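Local atomic coordinates of endopolygalacturonase (Chondrostereum purpureum, PDB entry 1K5C), a protein that probably hydrolyses the alpha-1,4 linkages between galacturonosyl residues within polygalacturonate chains, acting as a fungal family 28 glycoside hydrolase. Residues 238-244 / 275-281; 213-219 / 243-249; 17-22 / 41-45. All blocks are in the same frame, centred on the assembly; numbering follows the deposited sequence. Where two conformers were deposited one is given.

Contact 1 of 3, residues 238-244 / 275-281; sequences VSGVTYD and FSDVNFT
Two strands on successive coils of a right-handed parallel beta-helix, 238-244 and 275-280, lie 4.7 Å apart with axes 1° from parallel, Val238 level with Phe275 and Tyr243 with Phe280. The hydrogen bonds are Ser276 N to Val238 O and Asn279 N to Val241 O (both 2.9 Å), Gly240 N to Ser276 O, Val241 N to Asp277 O and Thr281 N to Tyr243 O (each 3.0 Å), and Tyr243 N to Asn279 O (2.8 Å). Gly240 (phi 83°) and Asp277 (phi 56°) bend both strands at one level, where two successive amides donate and break the alternation. Inward, m Tyr243 and m Phe280 (chi2 -81° and 81°) form an offset stack, centroids 4.5 Å apart, planes at 18°. Val238, Val241 and Val278 are t; Val238 CB lies 3.7 Å from CD1 of m Phe275. Outward, t Ser239 and p Ser276 bring their OG atoms within 2.8 Å; water joins Asp244 OD2 to Thr281 OG1, while Gly283 N takes Asp244 OD1. Apolar groups thus face in, polar ones out.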
loop_
_atom_site.group_PDB
_atom_site.type_symbol
_atom_site.label_atom_id
_atom_site.label_comp_id
_atom_site.label_asym_id
_atom_site.label_seq_id
_atom_site.Cartn_x
_atom_site.Cartn_y
_atom_site.Cartn_z
ATOM N N VAL A 238 -1.988 1.560 16.757
ATOM C CA VAL A 238 -0.756 1.547 15.958
ATOM C C VAL A 238 0.370 1.661 16.940
ATOM O O VAL A 238 0.405 2.602 17.718
ATOM C CB VAL A 238 -0.692 2.723 14.967
ATOM C CG1 VAL A 238 0.627 2.706 14.201
ATOM C CG2 VAL A 238 -1.899 2.709 14.044
ATOM N N SER A 239 1.315 0.672 16.938
ATOM C CA SER A 239 2.397 0.707 17.936
ATOM C C SER A 239 3.687 0.189 17.340
ATOM O O SER A 239 3.738 -0.931 16.839
ATOM C CB SER A 239 2.008 -0.132 19.136
ATOM O OG SER A 239 2.943 -0.038 20.187
ATOM N N GLY A 240 4.756 0.975 17.484
ATOM C CA GLY A 240 6.089 0.492 17.071
ATOM C C GLY A 240 6.281 0.709 15.558
ATOM O O GLY A 240 6.190 -0.247 14.785
ATOM N N VAL A 241 6.478 1.956 15.158
ATOM C CA VAL A 241 6.706 2.334 13.778
ATOM C C VAL A 241 8.027 3.050 13.686
ATOM O O VAL A 241 8.269 3.986 14.449
ATOM C CB VAL A 241 5.561 3.264 13.278
ATOM C CG1 VAL A 241 5.816 3.648 11.798
ATOM C CG2 VAL A 241 4.178 2.613 13.466
ATOM N N THR A 242 8.875 2.605 12.767
ATOM C CA THR A 242 10.186 3.258 12.553
ATOM C C THR A 242 10.302 3.703 11.104
ATOM O O THR A 242 10.235 2.857 10.208
ATOM C CB THR A 242 11.329 2.283 12.904
ATOM O OG1 THR A 242 11.138 1.808 14.232
ATOM C CG2 THR A 242 12.681 2.983 12.775
ATOM N N TYR A 243 10.510 4.979 10.932
ATOM C CA TYR A 243 10.845 5.580 9.629
ATOM C C TYR A 243 12.358 5.815 9.607
ATOM O O TYR A 243 12.898 6.461 10.511
ATOM C CB TYR A 243 10.128 6.943 9.471
ATOM C CG TYR A 243 8.635 6.841 9.469
ATOM C CD1 TYR A 243 7.929 6.479 8.337
ATOM C CD2 TYR A 243 7.903 7.101 10.631
ATOM C CE1 TYR A 243 6.542 6.381 8.318
ATOM C CE2 TYR A 243 6.513 7.025 10.642
ATOM C CZ TYR A 243 5.846 6.677 9.484
ATOM O OH TYR A 243 4.471 6.572 9.543
ATOM N N ASP A 244 13.015 5.272 8.577
ATOM C CA ASP A 244 14.497 5.257 8.522
ATOM C C ASP A 244 14.894 5.489 7.090
ATOM O O ASP A 244 14.444 4.760 6.200
ATOM C CB ASP A 244 14.905 3.894 9.057
ATOM C CG ASP A 244 16.382 3.610 9.141
ATOM O OD1 ASP A 244 17.162 4.141 8.327
ATOM O OD2 ASP A 244 16.720 2.818 10.101
ATOM N N PHE A 275 -1.969 5.591 19.281
ATOM C CA PHE A 275 -0.691 5.482 18.561
ATOM C C PHE A 275 0.434 5.531 19.589
ATOM O O PHE A 275 0.461 6.431 20.434
ATOM C CB PHE A 275 -0.468 6.625 17.586
ATOM C CG PHE A 275 -1.471 6.775 16.463
ATOM C CD1 PHE A 275 -2.383 5.792 16.139
ATOM C CD2 PHE A 275 -1.473 7.976 15.765
ATOM C CE1 PHE A 275 -3.314 6.000 15.098
ATOM C CE2 PHE A 275 -2.364 8.198 14.708
ATOM C CZ PHE A 275 -3.286 7.195 14.378
ATOM N N SER A 276 1.407 4.637 19.455
ATOM C CA SER A 276 2.553 4.638 20.380
ATOM C C SER A 276 3.840 4.301 19.616
ATOM O O SER A 276 3.838 3.587 18.618
ATOM C CB SER A 276 2.348 3.710 21.532
ATOM O OG SER A 276 2.090 2.428 21.139
ATOM N N ASP A 277 4.921 4.836 20.167
ATOM C CA ASP A 277 6.296 4.450 19.750
ATOM C C ASP A 277 6.503 4.636 18.251
ATOM O O ASP A 277 6.814 3.685 17.527
ATOM C CB ASP A 277 6.589 3.019 20.203
ATOM C CG ASP A 277 6.493 2.876 21.673
ATOM O OD1 ASP A 277 6.393 3.867 22.446
ATOM O OD2 ASP A 277 6.581 1.680 22.090
ATOM N N VAL A 278 6.390 5.902 17.813
ATOM C CA VAL A 278 6.577 6.276 16.404
ATOM C C VAL A 278 7.900 7.084 16.312
ATOM O O VAL A 278 7.980 8.164 16.906
ATOM C CB VAL A 278 5.392 7.109 15.885
ATOM C CG1 VAL A 278 5.659 7.549 14.455
ATOM C CG2 VAL A 278 4.107 6.297 16.001
ATOM N N ASN A 279 8.882 6.565 15.585
ATOM C CA ASN A 279 10.232 7.138 15.552
ATOM C C ASN A 279 10.656 7.446 14.121
ATOM O O ASN A 279 10.300 6.700 13.182
ATOM C CB ASN A 279 11.251 6.129 16.142
ATOM C CG ASN A 279 11.261 6.064 17.644
ATOM O OD1 ASN A 279 10.523 6.715 18.352
ATOM N ND2 ASN A 279 12.281 5.351 18.209
ATOM N N PHE A 280 11.510 8.458 13.991
ATOM C CA PHE A 280 12.293 8.730 12.760
ATOM C C PHE A 280 13.774 8.644 13.216
ATOM O O PHE A 280 14.312 9.600 13.767
ATOM C CB PHE A 280 12.024 10.089 12.161
ATOM C CG PHE A 280 10.632 10.264 11.554
ATOM C CD1 PHE A 280 9.534 10.546 12.326
ATOM C CD2 PHE A 280 10.477 10.152 10.146
ATOM C CE1 PHE A 280 8.270 10.752 11.752
ATOM C CE2 PHE A 280 9.218 10.357 9.588
ATOM C CZ PHE A 280 8.128 10.652 10.373
ATOM N N THR A 281 14.359 7.443 13.001
ATOM C CA THR A 281 15.734 7.143 13.451
ATOM C C THR A 281 16.472 6.434 12.333
ATOM O O THR A 281 15.922 6.097 11.299
ATOM C CB THR A 281 15.697 6.296 14.738
ATOM O OG1 THR A 281 14.880 5.139 14.463
ATOM C CG2 THR A 281 15.126 7.074 15.920
HETATM O O HOH W 1 -0.686 2.111 20.769
HETATM O O HOH W 2 3.694 0.848 22.468
HETATM O O HOH W 3 16.201 3.140 13.002
#

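Contact 2 of 3, residues 213-219 / 243-249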
loop_
_atom_site.group_PDB
_atom_site.type_symbol
_atom_site.label_atom_id
_atom_site.label_comp_id
_atom_site.label_asym_id
_atom_site.label_seq_id
_atom_site.Cartn_x
_atom_site.Cartn_y
_atom_site.Cartn_z
ATOM N N ILE A 213 9.620 1.338 7.871
ATOM C CA ILE A 213 9.494 2.059 6.601
ATOM C C ILE A 213 10.887 2.622 6.306
ATOM O O ILE A 213 11.280 3.628 6.945
ATOM C CB ILE A 213 8.409 3.155 6.708
ATOM C CG1 ILE A 213 7.086 2.617 7.069
ATOM C CG2 ILE A 213 8.383 4.014 5.444
ATOM C CD1 ILE A 213 6.424 1.717 6.211
ATOM N N LYS A 214 11.636 1.956 5.435
ATOM C CA LYS A 214 13.084 2.233 5.350
ATOM C C LYS A 214 13.528 2.388 3.892
ATOM O O LYS A 214 13.232 1.554 3.049
ATOM C CB LYS A 214 13.888 1.109 5.988
ATOM C CG LYS A 214 15.398 1.309 5.987
ATOM C CD LYS A 214 16.107 0.281 6.857
ATOM C CE LYS A 214 17.646 0.434 6.884
ATOM N NZ LYS A 214 18.293 1.820 6.833
ATOM N N GLY A 215 14.315 3.467 3.628
ATOM C CA GLY A 215 15.018 3.511 2.341
ATOM C C GLY A 215 14.158 3.849 1.148
ATOM O O GLY A 215 14.607 3.646 0.010
ATOM N N ASN A 216 12.934 4.364 1.368
ATOM C CA ASN A 216 12.041 4.639 0.251
ATOM C C ASN A 216 12.211 6.045 -0.284
ATOM O O ASN A 216 12.638 6.964 0.406
ATOM C CB ASN A 216 10.560 4.461 0.746
ATOM C CG ASN A 216 10.355 3.100 1.339
ATOM O OD1 ASN A 216 10.254 3.002 2.645
ATOM N ND2 ASN A 216 10.288 2.088 0.588
ATOM N N THR A 217 11.811 6.200 -1.557
ATOM C CA THR A 217 11.747 7.511 -2.179
ATOM C C THR A 217 10.302 7.822 -2.538
ATOM O O THR A 217 9.598 6.958 -3.116
ATOM C CB THR A 217 12.626 7.520 -3.458
ATOM O OG1 THR A 217 13.981 7.283 -3.107
ATOM C CG2 THR A 217 12.597 8.829 -4.204
ATOM N N VAL A 218 9.832 9.013 -2.175
ATOM C CA VAL A 218 8.495 9.462 -2.475
ATOM C C VAL A 218 8.626 10.796 -3.204
ATOM O O VAL A 218 9.313 11.708 -2.675
ATOM C CB VAL A 218 7.652 9.636 -1.207
ATOM C CG1 VAL A 218 6.250 10.156 -1.541
ATOM C CG2 VAL A 218 7.590 8.330 -0.387
ATOM N N THR A 219 7.991 10.934 -4.364
ATOM C CA THR A 219 8.016 12.199 -5.115
ATOM C C THR A 219 6.607 12.528 -5.584
ATOM O O THR A 219 5.735 11.654 -5.724
ATOM C CB THR A 219 8.970 12.085 -6.320
ATOM O OG1 THR A 219 8.547 10.982 -7.148
ATOM C CG2 THR A 219 10.419 11.904 -5.891
ATOM N N TYR A 243 10.510 4.979 10.932
ATOM C CA TYR A 243 10.845 5.580 9.629
ATOM C C TYR A 243 12.358 5.815 9.607
ATOM O O TYR A 243 12.898 6.461 10.511
ATOM C CB TYR A 243 10.128 6.943 9.471
ATOM C CG TYR A 243 8.635 6.841 9.469
ATOM C CD1 TYR A 243 7.929 6.479 8.337
ATOM C CD2 TYR A 243 7.903 7.101 10.631
ATOM C CE1 TYR A 243 6.542 6.381 8.318
ATOM C CE2 TYR A 243 6.513 7.025 10.642
ATOM C CZ TYR A 243 5.846 6.677 9.484
ATOM O OH TYR A 243 4.471 6.572 9.543
ATOM N N ASP A 244 13.015 5.272 8.577
ATOM C CA ASP A 244 14.497 5.257 8.522
ATOM C C ASP A 244 14.894 5.489 7.090
ATOM O O ASP A 244 14.444 4.760 6.200
ATOM C CB ASP A 244 14.905 3.894 9.057
ATOM C CG ASP A 244 16.382 3.610 9.141
ATOM O OD1 ASP A 244 17.162 4.141 8.327
ATOM O OD2 ASP A 244 16.720 2.818 10.101
ATOM N N ALA A 245 15.701 6.547 6.800
ATOM C CA ALA A 245 16.380 6.629 5.482
ATOM C C ALA A 245 15.401 6.859 4.344
ATOM O O ALA A 245 15.683 6.397 3.225
ATOM C CB ALA A 245 17.233 5.384 5.213
ATOM N N ASN A 246 14.311 7.619 4.538
ATOM C CA ASN A 246 13.411 7.921 3.424
ATOM C C ASN A 246 13.721 9.287 2.840
ATOM O O ASN A 246 14.031 10.245 3.566
ATOM C CB ASN A 246 11.951 7.864 3.899
ATOM C CG ASN A 246 11.627 6.490 4.484
ATOM O OD1 ASN A 246 11.498 5.496 3.759
ATOM N ND2 ASN A 246 11.527 6.422 5.821
ATOM N N THR A 247 13.618 9.403 1.509
ATOM C CA THR A 247 13.883 10.655 0.806
ATOM C C THR A 247 12.625 11.061 0.078
ATOM O O THR A 247 12.162 10.347 -0.824
ATOM C CB THR A 247 15.062 10.491 -0.164
ATOM O OG1 THR A 247 16.221 10.005 0.588
ATOM C CG2 THR A 247 15.384 11.795 -0.853
ATOM N N ILE A 248 12.054 12.200 0.486
ATOM C CA ILE A 248 10.713 12.594 0.051
ATOM C C ILE A 248 10.745 14.012 -0.438
ATOM O O ILE A 248 11.360 14.897 0.208
ATOM C CB ILE A 248 9.724 12.422 1.247
ATOM C CG1 ILE A 248 9.802 10.974 1.779
ATOM C CG2 ILE A 248 8.333 12.872 0.867
ATOM C CD1 ILE A 248 8.726 10.621 2.845
ATOM N N SER A 249 10.057 14.300 -1.560
ATOM C CA SER A 249 10.053 15.654 -2.109
ATOM C C SER A 249 8.788 15.851 -2.952
ATOM O O SER A 249 8.074 14.907 -3.313
ATOM C CB SER A 249 11.328 15.916 -2.905
ATOM O OG SER A 249 11.450 15.020 -3.989
HETATM O O HOH W 4 19.039 1.501 10.229
HETATM O O HOH W 5 16.069 7.377 0.706
HETATM O O HOH W 6 12.462 12.594 -3.102
#
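Ile213 begins the pairing: its O accepts from Asp244 N (2.9 Å) and from Asn246 ND2 (3.0 Å), while CB rests 3.7 Å from Tyr243 CD1. Lys214, extended through chi3, brings NZ to 3.0 Å from Asp244 OD1, a salt bridge whose hydrogen bond is weak; that carboxylate oxygen also accepts from Gly283 N. At Gly215 (phi 75°) the strand turns, its N still bonded to Asp244 O at 2.9 Å, and Ala245 (phi 68°) turns in step. The Asn246 side chain fills the bend, OD1 taking the hydrogen bond of Asn216 N at 3.0 Å. Asn216 O then receives Thr247 N (2.9 Å) and restarts the ladder. Thr217 faces outward beside Thr247, whose O binds Val218 N at 3.0 Å. Val218 points inward, CB 3.9 Å from Ile248 CG2, and its O accepts Ser249 N (2.9 Å). Two strands of each coil joined by a tight turn repeated at the same level, with asparagines at equivalent positions in the bend, are typical of the parallel beta-helix of pectin-degrading enzymes.

Contact 3 of 3, residues 17-22 / 41-45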
loop_
_atom_site.group_PDB
_atom_site.type_symbol
_atom_site.label_atom_id
_atom_site.label_comp_id
_atom_site.label_asym_id
_atom_site.label_seq_id
_atom_site.Cartn_x
_atom_site.Cartn_y
_atom_site.Cartn_z
ATOM N N CYS A 17 1.483 -30.045 -9.562
ATOM C CA CYS A 17 2.607 -29.388 -10.205
ATOM C C CYS A 17 3.503 -28.670 -9.221
ATOM O O CYS A 17 3.033 -27.845 -8.434
ATOM C CB CYS A 17 2.090 -28.300 -11.177
ATOM S SG CYS A 17 0.927 -28.900 -12.429
ATOM N N SER A 18 4.826 -28.919 -9.311
ATOM C CA SER A 18 5.762 -28.073 -8.571
ATOM C C SER A 18 6.316 -26.938 -9.447
ATOM O O SER A 18 6.943 -25.996 -8.895
ATOM C CB SER A 18 6.956 -28.864 -8.004
ATOM O OG SER A 18 7.720 -29.403 -9.074
ATOM N N ALA A 19 6.099 -27.001 -10.769
ATOM C CA ALA A 19 6.536 -25.944 -11.687
ATOM C C ALA A 19 5.338 -25.646 -12.566
ATOM O O ALA A 19 4.937 -26.458 -13.422
ATOM C CB ALA A 19 7.716 -26.391 -12.519
ATOM N N VAL A 20 4.721 -24.490 -12.372
ATOM C CA VAL A 20 3.548 -24.050 -13.120
ATOM C C VAL A 20 3.985 -22.932 -14.077
ATOM O O VAL A 20 4.718 -22.032 -13.614
ATOM C CB VAL A 20 2.461 -23.535 -12.165
ATOM C CG1 VAL A 20 1.259 -22.929 -12.912
ATOM C CG2 VAL A 20 1.978 -24.688 -11.278
ATOM N N THR A 21 3.570 -22.983 -15.317
ATOM C CA THR A 21 3.785 -21.892 -16.238
ATOM C C THR A 21 2.466 -21.188 -16.487
ATOM O O THR A 21 1.505 -21.839 -16.868
ATOM C CB THR A 21 4.340 -22.419 -17.580
ATOM O OG1 THR A 21 5.564 -23.121 -17.296
ATOM C CG2 THR A 21 4.664 -21.255 -18.503
ATOM N N LEU A 22 2.458 -19.890 -16.240
ATOM C CA LEU A 22 1.252 -19.087 -16.435
ATOM C C LEU A 22 1.455 -18.376 -17.774
ATOM O O LEU A 22 2.228 -17.409 -17.861
ATOM C CB LEU A 22 1.092 -18.165 -15.202
ATOM C CG LEU A 22 -0.078 -17.208 -15.248
ATOM C CD1 LEU A 22 -1.378 -17.962 -15.336
ATOM C CD2 LEU A 22 0.054 -16.424 -13.900
ATOM N N ALA A 41 5.432 -24.555 -4.685
ATOM C CA ALA A 41 5.516 -24.552 -6.144
ATOM C C ALA A 41 6.148 -23.240 -6.647
ATOM O O ALA A 41 5.972 -22.163 -6.031
ATOM C CB ALA A 41 4.124 -24.699 -6.732
ATOM N N THR A 42 6.820 -23.363 -7.777
ATOM C CA THR A 42 7.261 -22.187 -8.555
ATOM C C THR A 42 6.214 -21.943 -9.627
ATOM O O THR A 42 5.861 -22.857 -10.384
ATOM C CB THR A 42 8.606 -22.456 -9.181
ATOM O OG1 THR A 42 9.611 -22.606 -8.128
ATOM C CG2 THR A 42 9.091 -21.284 -10.078
ATOM N N VAL A 43 5.736 -20.696 -9.709
ATOM C CA VAL A 43 4.798 -20.265 -10.753
ATOM C C VAL A 43 5.531 -19.211 -11.544
ATOM O O VAL A 43 5.933 -18.178 -10.989
ATOM C CB VAL A 43 3.549 -19.689 -10.124
ATOM C CG1 VAL A 43 2.579 -19.192 -11.220
ATOM C CG2 VAL A 43 2.871 -20.708 -9.183
ATOM N N THR A 44 5.750 -19.456 -12.851
ATOM C CA THR A 44 6.482 -18.559 -13.706
ATOM C C THR A 44 5.572 -17.993 -14.762
ATOM O O THR A 44 4.919 -18.768 -15.491
ATOM C CB THR A 44 7.659 -19.297 -14.407
ATOM O OG1 THR A 44 8.508 -19.887 -13.383
ATOM C CG2 THR A 44 8.513 -18.366 -15.261
ATOM N N MET A 45 5.505 -16.666 -14.863
ATOM C CA MET A 45 4.733 -16.041 -15.918
ATOM C C MET A 45 5.490 -16.038 -17.231
ATOM O O MET A 45 6.684 -15.676 -17.266
ATOM C CB MET A 45 4.437 -14.567 -15.593
ATOM C CG MET A 45 3.432 -14.324 -14.585
ATOM S SD MET A 45 2.939 -12.620 -14.425
ATOM C CE MET A 45 1.537 -12.285 -15.519
HETATM O O HOH W 7 7.678 -22.487 -13.074
#
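Four backbone hydrogen bonds, all nearly straight, hold 17-22 to 41-45: Thr42 N to Ser18 O at 2.9 Å, Val20 N to Thr42 O at 2.8 Å, Thr44 N to Val20 O at 2.9 Å and Leu22 N to Thr44 O at 2.8 Å. This is the parallel ladder between two neighbouring coils near the N-terminal end of the right-handed beta-helix. Ser18 O, Val20 N and O, and Leu22 N do the bonding on one side, N and O of Thr42 and Thr44 on the other, so residues Ala19, Thr21 and Val43 direct their own amides elsewhere; Thr21 bonds to the backbone of Cys3 and Val5, Val43 to that of Asn69. The axes, 4.6 Å apart at closest, diverge by 22°, in keeping with a twisted pair.

On the outer face lie Ala19, Thr21, Thr42 and Thr44. Here a water donates to Val20 O at 3.0 Å and is also hydrogen-bonded to Thr44 OG1 at 2.7 Å. Thr42 OG1 is held by Asn69 ND2 on the next coil.

The inner face carries Val20, Leu22, Val43 and Met45, buried and wholly apolar. Val20 CB is 4.1 Å from Val43 CG2, while Phe70 of the following coil packs against Val43 and Met45, and Val5 of strand 4-5 against Val20 and Leu22. At the start of the segment Cys17 is disulfide-bonded to Cys3, tying the loop before strand 19-22 to the chain near its N-terminal end. At the other end Leu22, with chi1 t and chi2 p, sets CD2 4.0 Å from Met45 CG.

In the fold
All three contacts belong to one long, curled parallel sheet of the beta-helix, each joining strands of adjacent coils. Contact 3 comes first along the chain, near its N-terminal end, and closes before the others open; its centre is about 34 Å from that of contact 2 and about 39 Å from that of contact 1. Contacts 1 and 2 have centres about 14 Å apart and cross in sequence, sharing Tyr243 and Asp244 on strand 237-244, which pairs with 207-221 on one side and 275-280 on the other. Their inner side chains back onto strand 223-230, which carries Arg226 and Lys228, galacturonate-binding in a complex of this enzyme but without ligand here, whereas contact 3 lies far from such sites.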